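Local coordinates for xylulokinase (Brucella ovis, PDB 5VM1), which probably catalyses the ATP-dependent phosphorylation of D-xylulose to D-xylulose 5-phosphate, as an FGGY-family carbohydrate kinase with two actin-like ATPase domains, at residues Gly299-Ala304 and Ser343-Pro348; Tyr349-Ile354 and Ala482-Leu487; Leu339-Gly344 and Gln478-Leu483. One frame throughout, in Å; residues are numbered along the deposited sequence.

Contact 1 (Gly299-Ala304 and Ser343-Pro348); sequences GVILSA and SGERTP
The end of strand 295-301, in the mixed sheet of the C-terminal FGGY domain, is met by the loop between strands 337-339 and 357-359, running nearly antiparallel to it (162°). Three hydrogen bonds, only one of them between backbones, join the segments. The amide of Thr347 donates to Val300 O over 3.1 Å, nearly along the C=O axis. In return the N-H of Val300 points at a side chain: Thr347 OG1, anti to its own carbonyl carbon, accepts at 3.0 Å, and the same hydroxyl also bonds to the carbonyl of Ala283. Past the end of the strand, where the chain turns off at Leu302, a carboxylate takes over as acceptor. Glu345, with CG anti to the backbone N and the chain bent at chi2 (59°), brings OE1 to 2.8 Å from Leu302 N, in an almost straight bond (175°) on the syn lone pair. The anti lone pair of the same OE1 receives Arg346 N at 3.0 Å, so two amides grip one buried oxygen, an environment likely to favour the ionised carboxylate. Glu345 OE2 lies alongside Ile301, 3.7 Å from Ile301 CG2. Leu302 has the most surface buried by the contact: it crosses Arg346 at about a right angle, its CD2 over one face of the guanidinium, while Leu302 CD1 rests 3.7 Å from Ser343 O. Bent at chi3, Arg346 passes Val300 with Arg346 CD 3.9 Å from Val300 CB; its guanidinium forms a cation-pi pair with Phe133, and the Arg346 side chain is about 7 Å from that of His88, a predicted substrate-binding residue.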
ATOM      1  N   GLY A 299       6.335   6.674  -2.754  1.00 34.42           N
ATOM      2  CA  GLY A 299       5.835   7.815  -3.497  1.00 31.42           C
ATOM      3  C   GLY A 299       4.435   7.494  -3.977  1.00 31.42           C
ATOM      4  O   GLY A 299       4.183   6.407  -4.501  1.00 26.28           O
ATOM      5  N   VAL A 300       3.515   8.427  -3.746  1.00 23.10           N
ATOM      6  CA  VAL A 300       2.102   8.225  -4.065  1.00 23.92           C
ATOM      7  C   VAL A 300       1.679   9.204  -5.151  1.00 28.41           C
ATOM      8  O   VAL A 300       1.760  10.420  -4.961  1.00 31.20           O
ATOM      9  CB  VAL A 300       1.192   8.384  -2.844  1.00 23.12           C
ATOM     10  CG1 VAL A 300      -0.236   8.111  -3.260  1.00 24.11           C
ATOM     11  CG2 VAL A 300       1.619   7.452  -1.777  1.00 23.22           C
ATOM     12  N   ILE A 301       1.177   8.668  -6.260  1.00 29.65           N
ATOM     13  CA  ILE A 301       0.545   9.431  -7.326  1.00 22.85           C
ATOM     14  C   ILE A 301      -0.960   9.260  -7.181  1.00 37.03           C
ATOM     15  O   ILE A 301      -1.481   8.146  -7.335  1.00 45.11           O
ATOM     16  CB  ILE A 301       1.011   8.934  -8.702  1.00 35.58           C
ATOM     17  CG1 ILE A 301       2.499   9.214  -8.880  1.00 35.50           C
ATOM     18  CG2 ILE A 301       0.141   9.522  -9.838  1.00 28.32           C
ATOM     19  CD1 ILE A 301       3.135   8.294  -9.847  1.00 38.03           C
ATOM     20  N   LEU A 302      -1.673  10.351  -6.878  1.00 28.75           N
ATOM     21  CA  LEU A 302      -3.075  10.189  -6.504  1.00 31.77           C
ATOM     22  C   LEU A 302      -3.945   9.691  -7.662  1.00 37.50           C
ATOM     23  O   LEU A 302      -4.981   9.060  -7.416  1.00 30.72           O
ATOM     24  CB  LEU A 302      -3.627  11.483  -5.925  1.00 30.99           C
ATOM     25  CG  LEU A 302      -3.079  11.784  -4.532  1.00 30.04           C
ATOM     26  CD1 LEU A 302      -3.768  13.002  -3.963  1.00 25.38           C
ATOM     27  CD2 LEU A 302      -3.153  10.559  -3.593  1.00 24.42           C
ATOM     28  N   SER A 303      -3.572   9.948  -8.918  1.00 28.99           N
ATOM     29  CA  SER A 303      -4.376   9.453 -10.032  1.00 24.47           C
ATOM     30  C   SER A 303      -3.452   8.894 -11.091  1.00 24.25           C
ATOM     31  O   SER A 303      -2.781   9.644 -11.803  1.00 36.46           O
ATOM     32  CB  SER A 303      -5.276  10.541 -10.602  1.00 33.17           C
ATOM     33  OG  SER A 303      -6.221  10.964  -9.637  1.00 41.34           O
ATOM     34  N   ALA A 304      -3.419   7.566 -11.178  1.00 37.93           N
ATOM     35  CA  ALA A 304      -2.621   6.887 -12.183  1.00 37.82           C
ATOM     36  C   ALA A 304      -3.585   6.169 -13.112  1.00 41.45           C
ATOM     37  O   ALA A 304      -3.963   6.723 -14.160  1.00 38.55           O
ATOM     38  CB  ALA A 304      -1.602   5.939 -11.545  1.00 24.31           C
ATOM     39  N   SER A 343      -7.251  14.898  -8.628  1.00 26.85           N
ATOM     40  CA  SER A 343      -7.592  14.900  -7.210  1.00 24.77           C
ATOM     41  C   SER A 343      -6.572  15.665  -6.399  1.00 28.80           C
ATOM     42  O   SER A 343      -6.355  15.340  -5.230  1.00 37.01           O
ATOM     43  CB  SER A 343      -7.692  13.483  -6.652  1.00 24.83           C
ATOM     44  OG  SER A 343      -8.561  12.685  -7.423  1.00 48.34           O
ATOM     45  N   GLY A 344      -5.908  16.642  -7.013  1.00 35.37           N
ATOM     46  CA  GLY A 344      -4.695  17.210  -6.450  1.00 23.95           C
ATOM     47  C   GLY A 344      -3.542  16.285  -6.780  1.00 22.58           C
ATOM     48  O   GLY A 344      -3.641  15.410  -7.636  1.00 33.06           O
ATOM     49  N   GLU A 345      -2.441  16.468  -6.067  1.00 29.11           N
ATOM     50  CA  GLU A 345      -1.316  15.548  -6.151  1.00 34.56           C
ATOM     51  C   GLU A 345      -0.670  15.431  -4.780  1.00 36.23           C
ATOM     52  O   GLU A 345      -0.652  16.391  -4.005  1.00 41.55           O
ATOM     53  CB  GLU A 345      -0.245  15.958  -7.177  1.00 39.67           C
ATOM     54  CG  GLU A 345       0.841  14.881  -7.369  1.00 31.43           C
ATOM     55  CD  GLU A 345       0.272  13.549  -7.841  1.00 39.56           C
ATOM     56  OE1 GLU A 345      -0.536  12.925  -7.116  1.00 42.40           O
ATOM     57  OE2 GLU A 345       0.630  13.122  -8.959  1.00 43.75           O
ATOM     58  N   ARG A 346      -0.160  14.231  -4.477  1.00 37.16           N
ATOM     59  CA  ARG A 346       0.565  13.997  -3.231  1.00 46.79           C
ATOM     60  C   ARG A 346       2.069  14.177  -3.472  1.00 45.80           C
ATOM     61  O   ARG A 346       2.590  15.285  -3.304  1.00 45.65           O
ATOM     62  CB  ARG A 346       0.203  12.611  -2.652  1.00 43.18           C
ATOM     63  CG  ARG A 346       0.755  12.372  -1.256  1.00 44.87           C
ATOM     64  CD  ARG A 346       0.037  11.271  -0.478  1.00 47.29           C
ATOM     65  NE  ARG A 346      -1.313  11.694  -0.102  1.00 46.22           N
ATOM     66  CZ  ARG A 346      -2.145  10.989   0.664  1.00 52.59           C
ATOM     67  NH1 ARG A 346      -3.353  11.473   0.926  1.00 60.82           N
ATOM     68  NH2 ARG A 346      -1.771   9.821   1.191  1.00 45.18           N
ATOM     69  N   THR A 347       2.775  13.130  -3.898  1.00 38.63           N
ATOM     70  CA  THR A 347       4.215  13.243  -4.124  1.00 37.26           C
ATOM     71  C   THR A 347       4.488  13.929  -5.460  1.00 35.92           C
ATOM     72  O   THR A 347       4.029  13.447  -6.500  1.00 31.88           O
ATOM     73  CB  THR A 347       4.865  11.856  -4.110  1.00 40.44           C
ATOM     74  OG1 THR A 347       4.452  11.140  -2.939  1.00 33.44           O
ATOM     75  CG2 THR A 347       6.411  11.918  -4.247  1.00 32.02           C
ATOM     76  N   PRO A 348       5.278  15.017  -5.486  1.00 36.81           N
ATOM     77  CA  PRO A 348       6.038  15.662  -4.406  1.00 37.96           C
ATOM     78  C   PRO A 348       5.518  17.010  -3.865  1.00 36.11           C
ATOM     79  O   PRO A 348       6.202  17.622  -3.049  1.00 41.65           O
ATOM     80  CB  PRO A 348       7.380  15.901  -5.075  1.00 36.95           C
ATOM     81  CG  PRO A 348       6.963  16.309  -6.466  1.00 32.95           C
ATOM     82  CD  PRO A 348       5.741  15.484  -6.805  1.00 34.79           C
TER

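Contact 2 (Tyr349-Ile354 and Ala482-Leu487); sequences YNDAKI and ALYPAL
Two tyrosines reach toward each other and overlap as a nearly parallel stack, Tyr349 from the loop between strands 337-339 and 357-359 and Tyr484 from helix 470-488, the last of the chain. The ring planes are 16° apart and the centroids 3.7 Å, with the rings running head to tail: CG of Tyr349 sits 3.5 Å from Tyr484 CZ, over the face and toward the rim, while the Tyr349 hydroxyl end lies above CG and CB of its partner. Tyr484 projects from the helix with CG anti to the backbone N (chi1 171°), which carries its OH to the loop's carboxylate. There Tyr484 OH donates to Asp351 OD2 at 2.7 Å, on the anti lone pair, with the carboxylate turned 81° from the ring. Asp351 OD1 accepts the amide of Ile354 at 2.8 Å in an Asx motif, the Ile354 N-H approaching from above the carboxylate plane, and also takes a weak bond from Lys353 N. Bonds to both oxygens would limit the carboxylate's rotation. Ile354 closes the edge of the Tyr484 ring, Ile354 CG1 3.9 Å from Tyr484 CE1, and its CD1 reaches on to Leu487 CB at 4.0 Å, one helical turn beyond Tyr484. Between Tyr484 and Leu487 the helix kinks at Pro485, whose nitrogen makes no bond to the preceding turn. The His488 ring also meets that of Tyr484, nearly parallel to it.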
ATOM      1  N   TYR A 349       4.332  17.463  -4.251  1.00 32.59           N
ATOM      2  CA  TYR A 349       3.953  18.836  -3.944  1.00 37.66           C
ATOM      3  C   TYR A 349       2.971  18.930  -2.785  1.00 37.24           C
ATOM      4  O   TYR A 349       2.838  20.006  -2.187  1.00 40.10           O
ATOM      5  CB  TYR A 349       3.314  19.503  -5.182  1.00 44.32           C
ATOM      6  CG  TYR A 349       4.129  19.433  -6.458  1.00 38.30           C
ATOM      7  CD1 TYR A 349       5.347  20.105  -6.588  1.00 33.10           C
ATOM      8  CD2 TYR A 349       3.697  18.634  -7.524  1.00 25.79           C
ATOM      9  CE1 TYR A 349       6.103  20.021  -7.769  1.00 30.17           C
ATOM     10  CE2 TYR A 349       4.436  18.545  -8.701  1.00 32.52           C
ATOM     11  CZ  TYR A 349       5.645  19.239  -8.817  1.00 42.37           C
ATOM     12  OH  TYR A 349       6.381  19.139  -9.983  1.00 46.87           O
ATOM     13  N   ASN A 350       2.290  17.836  -2.465  1.00 38.05           N
ATOM     14  CA  ASN A 350       1.232  17.817  -1.464  1.00 35.66           C
ATOM     15  C   ASN A 350       0.329  19.034  -1.651  1.00 32.76           C
ATOM     16  O   ASN A 350       0.250  19.937  -0.819  1.00 37.67           O
ATOM     17  CB  ASN A 350       1.798  17.751  -0.045  1.00 36.15           C
ATOM     18  CG  ASN A 350       0.699  17.573   1.005  1.00 47.60           C
ATOM     19  OD1 ASN A 350      -0.360  16.997   0.723  1.00 49.00           O
ATOM     20  ND2 ASN A 350       0.935  18.081   2.207  1.00 44.16           N
ATOM     21  N   ASP A 351      -0.324  19.045  -2.801  1.00 33.48           N
ATOM     22  CA  ASP A 351      -1.094  20.182  -3.287  1.00 41.53           C
ATOM     23  C   ASP A 351      -2.531  19.719  -3.472  1.00 44.76           C
ATOM     24  O   ASP A 351      -2.826  18.970  -4.409  1.00 48.59           O
ATOM     25  CB  ASP A 351      -0.512  20.702  -4.605  1.00 42.11           C
ATOM     26  CG  ASP A 351      -1.210  21.951  -5.102  1.00 48.26           C
ATOM     27  OD1 ASP A 351      -2.433  22.108  -4.857  1.00 43.87           O
ATOM     28  OD2 ASP A 351      -0.528  22.789  -5.732  1.00 50.85           O
ATOM     29  N   ALA A 352      -3.427  20.184  -2.597  1.00 44.47           N
ATOM     30  CA  ALA A 352      -4.831  19.816  -2.700  1.00 34.61           C
ATOM     31  C   ALA A 352      -5.592  20.663  -3.730  1.00 41.98           C
ATOM     32  O   ALA A 352      -6.579  20.178  -4.300  1.00 38.27           O
ATOM     33  CB  ALA A 352      -5.486  19.933  -1.328  1.00 30.94           C
ATOM     34  N   LYS A 353      -5.108  21.869  -4.064  1.00 41.20           N
ATOM     35  CA  LYS A 353      -5.880  22.779  -4.908  1.00 36.69           C
ATOM     36  C   LYS A 353      -5.611  22.571  -6.398  1.00 36.11           C
ATOM     37  O   LYS A 353      -6.524  22.769  -7.206  1.00 44.06           O
ATOM     38  CB  LYS A 353      -5.624  24.241  -4.504  1.00 33.65           C
ATOM     39  N   ILE A 354      -4.415  22.095  -6.766  1.00 28.34           N
ATOM     40  CA  ILE A 354      -4.046  21.907  -8.169  1.00 34.12           C
ATOM     41  C   ILE A 354      -4.993  20.902  -8.846  1.00 35.22           C
ATOM     42  O   ILE A 354      -5.619  20.065  -8.192  1.00 38.78           O
ATOM     43  CB  ILE A 354      -2.571  21.454  -8.259  1.00 34.26           C
ATOM     44  CG1 ILE A 354      -1.958  21.704  -9.646  1.00 32.70           C
ATOM     45  CG2 ILE A 354      -2.403  19.986  -7.896  1.00 30.89           C
ATOM     46  CD1 ILE A 354      -1.692  23.162  -9.914  1.00 38.64           C
ATOM     47  N   ALA A 482       7.475  22.191 -16.073  1.00 38.69           N
ATOM     48  CA  ALA A 482       7.274  23.645 -16.084  1.00 32.64           C
ATOM     49  C   ALA A 482       5.804  24.038 -15.957  1.00 39.52           C
ATOM     50  O   ALA A 482       5.509  25.161 -15.545  1.00 46.44           O
ATOM     51  CB  ALA A 482       7.861  24.260 -17.350  1.00 33.74           C
ATOM     52  N   LEU A 483       4.880  23.153 -16.327  1.00 36.82           N
ATOM     53  CA  LEU A 483       3.465  23.471 -16.210  1.00 37.41           C
ATOM     54  C   LEU A 483       3.028  23.608 -14.758  1.00 43.95           C
ATOM     55  O   LEU A 483       2.106  24.385 -14.473  1.00 51.24           O
ATOM     56  CB  LEU A 483       2.630  22.416 -16.923  1.00 35.77           C
ATOM     57  CG  LEU A 483       2.263  22.924 -18.316  1.00 42.33           C
ATOM     58  CD1 LEU A 483       1.682  21.837 -19.204  1.00 43.02           C
ATOM     59  CD2 LEU A 483       1.302  24.084 -18.186  1.00 50.45           C
ATOM     60  N   TYR A 484       3.626  22.842 -13.827  1.00 38.09           N
ATOM     61  CA  TYR A 484       3.110  22.894 -12.458  1.00 41.12           C
ATOM     62  C   TYR A 484       3.299  24.253 -11.796  1.00 45.53           C
ATOM     63  O   TYR A 484       2.321  24.781 -11.250  1.00 47.54           O
ATOM     64  CB  TYR A 484       3.708  21.792 -11.585  1.00 32.14           C
ATOM     65  CG  TYR A 484       3.321  22.002 -10.128  1.00 35.83           C
ATOM     66  CD1 TYR A 484       2.042  21.706  -9.685  1.00 44.11           C
ATOM     67  CD2 TYR A 484       4.221  22.527  -9.202  1.00 45.71           C
ATOM     68  CE1 TYR A 484       1.669  21.909  -8.360  1.00 48.82           C
ATOM     69  CE2 TYR A 484       3.851  22.743  -7.873  1.00 43.83           C
ATOM     70  CZ  TYR A 484       2.572  22.427  -7.459  1.00 42.70           C
ATOM     71  OH  TYR A 484       2.178  22.632  -6.155  1.00 38.34           O
ATOM     72  N   PRO A 485       4.502  24.835 -11.730  1.00 45.68           N
ATOM     73  CA  PRO A 485       4.619  26.149 -11.066  1.00 45.27           C
ATOM     74  C   PRO A 485       3.836  27.250 -11.763  1.00 50.10           C
ATOM     75  O   PRO A 485       3.394  28.203 -11.109  1.00 47.45           O
ATOM     76  CB  PRO A 485       6.130  26.420 -11.068  1.00 35.84           C
ATOM     77  CG  PRO A 485       6.695  25.499 -12.075  1.00 38.55           C
ATOM     78  CD  PRO A 485       5.821  24.303 -12.119  1.00 39.99           C
ATOM     79  N   ALA A 486       3.665  27.156 -13.083  1.00 46.83           N
ATOM     80  CA  ALA A 486       2.844  28.130 -13.790  1.00 41.09           C
ATOM     81  C   ALA A 486       1.381  28.036 -13.353  1.00 44.47           C
ATOM     82  O   ALA A 486       0.759  29.051 -13.034  1.00 52.90           O
ATOM     83  CB  ALA A 486       2.992  27.949 -15.305  1.00 41.58           C
ATOM     84  N   LEU A 487       0.828  26.822 -13.278  1.00 38.98           N
ATOM     85  CA  LEU A 487      -0.561  26.696 -12.851  1.00 46.25           C
ATOM     86  C   LEU A 487      -0.717  26.909 -11.356  1.00 47.69           C
ATOM     87  O   LEU A 487      -1.718  27.479 -10.920  1.00 45.01           O
ATOM     88  CB  LEU A 487      -1.119  25.322 -13.233  1.00 41.31           C
ATOM     89  CG  LEU A 487      -1.211  25.019 -14.725  1.00 46.23           C
ATOM     90  CD1 LEU A 487      -1.817  23.650 -14.944  1.00 46.15           C
ATOM     91  CD2 LEU A 487      -2.057  26.082 -15.394  1.00 46.47           C
TER

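Contact 3 (Leu339-Gly344 and Gln478-Leu483); sequences LPYLSG and QRYHAL
Tyr480 and Leu339 bury the most surface here, 83 and 74 Å², and meet through a CH-pi contact. Leu339 CD2 stands over one face of the Tyr480 ring, 3.8 Å from its centroid and displaced toward the Tyr480 CD2-CE2 side of the rim. The ring reaches this place because Tyr480 leaves the helix with CG anti to the backbone N (chi1 169°), extending toward the loop. Its tip then passes Pro340, whose CD lies near the ring plane, 3.5 Å from Tyr480 OH. Tyr341 approaches tip to tip, the two hydroxyl oxygens, Tyr341 OH and Tyr480 OH, 3.2 Å apart. Two waters join this end: one bridges Tyr341 OH and Tyr480 OH and lies in the plane of both rings, while the other bonds to Tyr341 OH and donates to Tyr480 O at 3.1 Å. Leu483, next in surface buried by the contact, packs its CB 4.3 Å from Leu339 CD1, one turn further along the helix. Helix 367-390 packs against the contact through Val378 on Pro340 and Phe380 and Ala381 on Tyr480, while Leu339, at the end of strand 337-339, pairs by backbone with Ser357 of strand 357-359.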
ATOM      1  N   LEU A 339      -1.425  16.776 -17.256  1.00 33.82           N
ATOM      2  CA  LEU A 339      -1.141  16.750 -15.825  1.00 36.74           C
ATOM      3  C   LEU A 339      -2.195  15.903 -15.114  1.00 39.57           C
ATOM      4  O   LEU A 339      -3.377  16.264 -15.146  1.00 42.40           O
ATOM      5  CB  LEU A 339      -1.134  18.151 -15.249  1.00 33.14           C
ATOM      6  CG  LEU A 339      -0.023  19.140 -15.539  1.00 29.37           C
ATOM      7  CD1 LEU A 339      -0.141  20.197 -14.461  1.00 34.98           C
ATOM      8  CD2 LEU A 339       1.343  18.520 -15.517  1.00 28.96           C
ATOM      9  N   PRO A 340      -1.826  14.782 -14.461  1.00 33.58           N
ATOM     10  CA  PRO A 340      -2.850  13.864 -13.927  1.00 37.96           C
ATOM     11  C   PRO A 340      -3.395  14.234 -12.550  1.00 41.57           C
ATOM     12  O   PRO A 340      -3.737  13.347 -11.764  1.00 44.48           O
ATOM     13  CB  PRO A 340      -2.112  12.522 -13.874  1.00 34.74           C
ATOM     14  CG  PRO A 340      -0.691  12.887 -13.677  1.00 28.51           C
ATOM     15  CD  PRO A 340      -0.465  14.222 -14.345  1.00 32.27           C
ATOM     16  N   TYR A 341      -3.463  15.523 -12.231  1.00 39.99           N
ATOM     17  CA  TYR A 341      -3.797  15.979 -10.881  1.00 32.44           C
ATOM     18  C   TYR A 341      -5.302  16.125 -10.678  1.00 37.70           C
ATOM     19  O   TYR A 341      -5.752  17.122 -10.084  1.00 33.88           O
ATOM     20  CB  TYR A 341      -3.084  17.296 -10.586  1.00 23.72           C
ATOM     21  CG  TYR A 341      -1.580  17.276 -10.822  1.00 30.75           C
ATOM     22  CD1 TYR A 341      -0.827  16.113 -10.587  1.00 31.36           C
ATOM     23  CD2 TYR A 341      -0.903  18.419 -11.291  1.00 30.67           C
ATOM     24  CE1 TYR A 341       0.554  16.083 -10.815  1.00 31.80           C
ATOM     25  CE2 TYR A 341       0.486  18.413 -11.498  1.00 29.69           C
ATOM     26  CZ  TYR A 341       1.206  17.237 -11.260  1.00 36.08           C
ATOM     27  OH  TYR A 341       2.577  17.199 -11.452  1.00 27.69           O
ATOM     28  N   LEU A 342      -6.098  15.147 -11.136  1.00 30.51           N
ATOM     29  CA  LEU A 342      -7.559  15.236 -11.042  1.00 23.83           C
ATOM     30  C   LEU A 342      -8.059  15.342  -9.604  1.00 24.43           C
ATOM     31  O   LEU A 342      -9.168  15.852  -9.381  1.00 36.11           O
ATOM     32  CB  LEU A 342      -8.207  14.013 -11.695  1.00 27.32           C
ATOM     33  CG  LEU A 342      -7.792  13.803 -13.155  1.00 25.12           C
ATOM     34  CD1 LEU A 342      -8.186  12.424 -13.570  1.00 31.28           C
ATOM     35  CD2 LEU A 342      -8.389  14.844 -14.079  1.00 30.97           C
ATOM     36  N   SER A 343      -7.251  14.898  -8.628  1.00 26.85           N
ATOM     37  CA  SER A 343      -7.592  14.900  -7.210  1.00 24.77           C
ATOM     38  C   SER A 343      -6.572  15.665  -6.399  1.00 28.80           C
ATOM     39  O   SER A 343      -6.355  15.340  -5.230  1.00 37.01           O
ATOM     40  CB  SER A 343      -7.692  13.483  -6.652  1.00 24.83           C
ATOM     41  OG  SER A 343      -8.561  12.685  -7.423  1.00 48.34           O
ATOM     42  N   GLY A 344      -5.908  16.642  -7.013  1.00 35.37           N
ATOM     43  CA  GLY A 344      -4.695  17.210  -6.450  1.00 23.95           C
ATOM     44  C   GLY A 344      -3.542  16.285  -6.780  1.00 22.58           C
ATOM     45  O   GLY A 344      -3.641  15.410  -7.636  1.00 33.06           O
ATOM     46  N   GLN A 478      10.321  17.991 -19.370  1.00 45.62           N
ATOM     47  CA  GLN A 478      10.550  19.357 -18.900  1.00 41.67           C
ATOM     48  C   GLN A 478       9.316  20.235 -19.114  1.00 39.33           C
ATOM     49  O   GLN A 478       8.983  21.061 -18.253  1.00 34.42           O
ATOM     50  CB  GLN A 478      11.789  19.946 -19.578  1.00 36.75           C
ATOM     51  CG  GLN A 478      13.095  19.251 -19.149  1.00 41.62           C
ATOM     52  CD  GLN A 478      13.434  19.461 -17.674  1.00 57.29           C
ATOM     53  OE1 GLN A 478      12.888  20.353 -17.013  1.00 64.98           O
ATOM     54  NE2 GLN A 478      14.286  18.588 -17.133  1.00 56.54           N
ATOM     55  N   ARG A 479       8.603  20.042 -20.233  1.00 33.38           N
ATOM     56  CA  ARG A 479       7.327  20.722 -20.444  1.00 36.31           C
ATOM     57  C   ARG A 479       6.348  20.403 -19.319  1.00 43.20           C
ATOM     58  O   ARG A 479       5.785  21.306 -18.691  1.00 48.75           O
ATOM     59  CB  ARG A 479       6.740  20.285 -21.789  1.00 43.22           C
ATOM     60  CG  ARG A 479       6.476  21.382 -22.827  1.00 52.45           C
ATOM     61  CD  ARG A 479       6.922  20.902 -24.217  1.00 50.77           C
ATOM     62  NE  ARG A 479       6.248  19.656 -24.590  1.00 47.96           N
ATOM     63  CZ  ARG A 479       6.753  18.741 -25.417  1.00 51.12           C
ATOM     64  NH1 ARG A 479       7.963  18.925 -25.965  1.00 40.82           N
ATOM     65  NH2 ARG A 479       6.050  17.629 -25.688  1.00 49.46           N
ATOM     66  N   TYR A 480       6.206  19.120 -18.992  1.00 44.72           N
ATOM     67  CA  TYR A 480       5.309  18.704 -17.920  1.00 42.85           C
ATOM     68  C   TYR A 480       5.711  19.340 -16.595  1.00 40.50           C
ATOM     69  O   TYR A 480       4.857  19.761 -15.804  1.00 30.91           O
ATOM     70  CB  TYR A 480       5.331  17.174 -17.841  1.00 40.13           C
ATOM     71  CG  TYR A 480       4.671  16.525 -16.643  1.00 33.28           C
ATOM     72  CD1 TYR A 480       5.333  16.437 -15.412  1.00 27.11           C
ATOM     73  CD2 TYR A 480       3.421  15.943 -16.758  1.00 28.69           C
ATOM     74  CE1 TYR A 480       4.747  15.829 -14.327  1.00 31.24           C
ATOM     75  CE2 TYR A 480       2.820  15.336 -15.675  1.00 38.05           C
ATOM     76  CZ  TYR A 480       3.491  15.274 -14.460  1.00 39.60           C
ATOM     77  OH  TYR A 480       2.899  14.645 -13.385  1.00 41.34           O
ATOM     78  N   HIS A 481       7.014  19.402 -16.335  1.00 35.18           N
ATOM     79  CA  HIS A 481       7.511  19.937 -15.075  1.00 36.56           C
ATOM     80  C   HIS A 481       7.283  21.446 -14.967  1.00 33.18           C
ATOM     81  O   HIS A 481       6.975  21.951 -13.881  1.00 33.37           O
ATOM     82  CB  HIS A 481       8.987  19.583 -14.929  1.00 45.16           C
ATOM     83  CG  HIS A 481       9.541  19.870 -13.571  1.00 49.10           C
ATOM     84  ND1 HIS A 481      10.701  20.584 -13.373  1.00 47.48           N
ATOM     85  CD2 HIS A 481       9.098  19.517 -12.341  1.00 47.33           C
ATOM     86  CE1 HIS A 481      10.945  20.669 -12.079  1.00 51.64           C
ATOM     87  NE2 HIS A 481       9.985  20.034 -11.431  1.00 52.22           N
ATOM     88  N   ALA A 482       7.475  22.191 -16.073  1.00 38.69           N
ATOM     89  CA  ALA A 482       7.274  23.645 -16.084  1.00 32.64           C
ATOM     90  C   ALA A 482       5.804  24.038 -15.957  1.00 39.52           C
ATOM     91  O   ALA A 482       5.509  25.161 -15.545  1.00 46.44           O
ATOM     92  CB  ALA A 482       7.861  24.260 -17.350  1.00 33.74           C
ATOM     93  N   LEU A 483       4.880  23.153 -16.327  1.00 36.82           N
ATOM     94  CA  LEU A 483       3.465  23.471 -16.210  1.00 37.41           C
ATOM     95  C   LEU A 483       3.028  23.608 -14.758  1.00 43.95           C
ATOM     96  O   LEU A 483       2.106  24.385 -14.473  1.00 51.24           O
ATOM     97  CB  LEU A 483       2.630  22.416 -16.923  1.00 35.77           C
ATOM     98  CG  LEU A 483       2.263  22.924 -18.316  1.00 42.33           C
ATOM     99  CD1 LEU A 483       1.682  21.837 -19.204  1.00 43.02           C
ATOM    100  CD2 LEU A 483       1.302  24.084 -18.186  1.00 50.45           C
TER
HETATM  101  O   HOH W   1       3.984  15.191 -11.185  1.00 26.47           O
HETATM  102  O   HOH W   2       4.106  18.708 -13.008  1.00 38.80           O

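Overall arrangement
The loop between strands 337-339 and 357-359 supplies a segment to each contact, its start to contact 3, middle to contact 1 and end to contact 2. Contacts 2 and 3 share helix 470-488, their centres about 7 Å apart, and meet where Tyr349 CE2 approaches Tyr341 OH at 3.6 Å. Contact 1 is nearer the chain's centre (about 13 Å, centre to centre, against 23 and 24 Å for contacts 3 and 2), its centre about 10 and 11 Å from theirs; a probable hydrogen bond from Asp351 N to Glu345 O (2.9 Å) links it to contact 2. The Val300 side chain is about 10 Å from that of Asp243, the predicted proton acceptor.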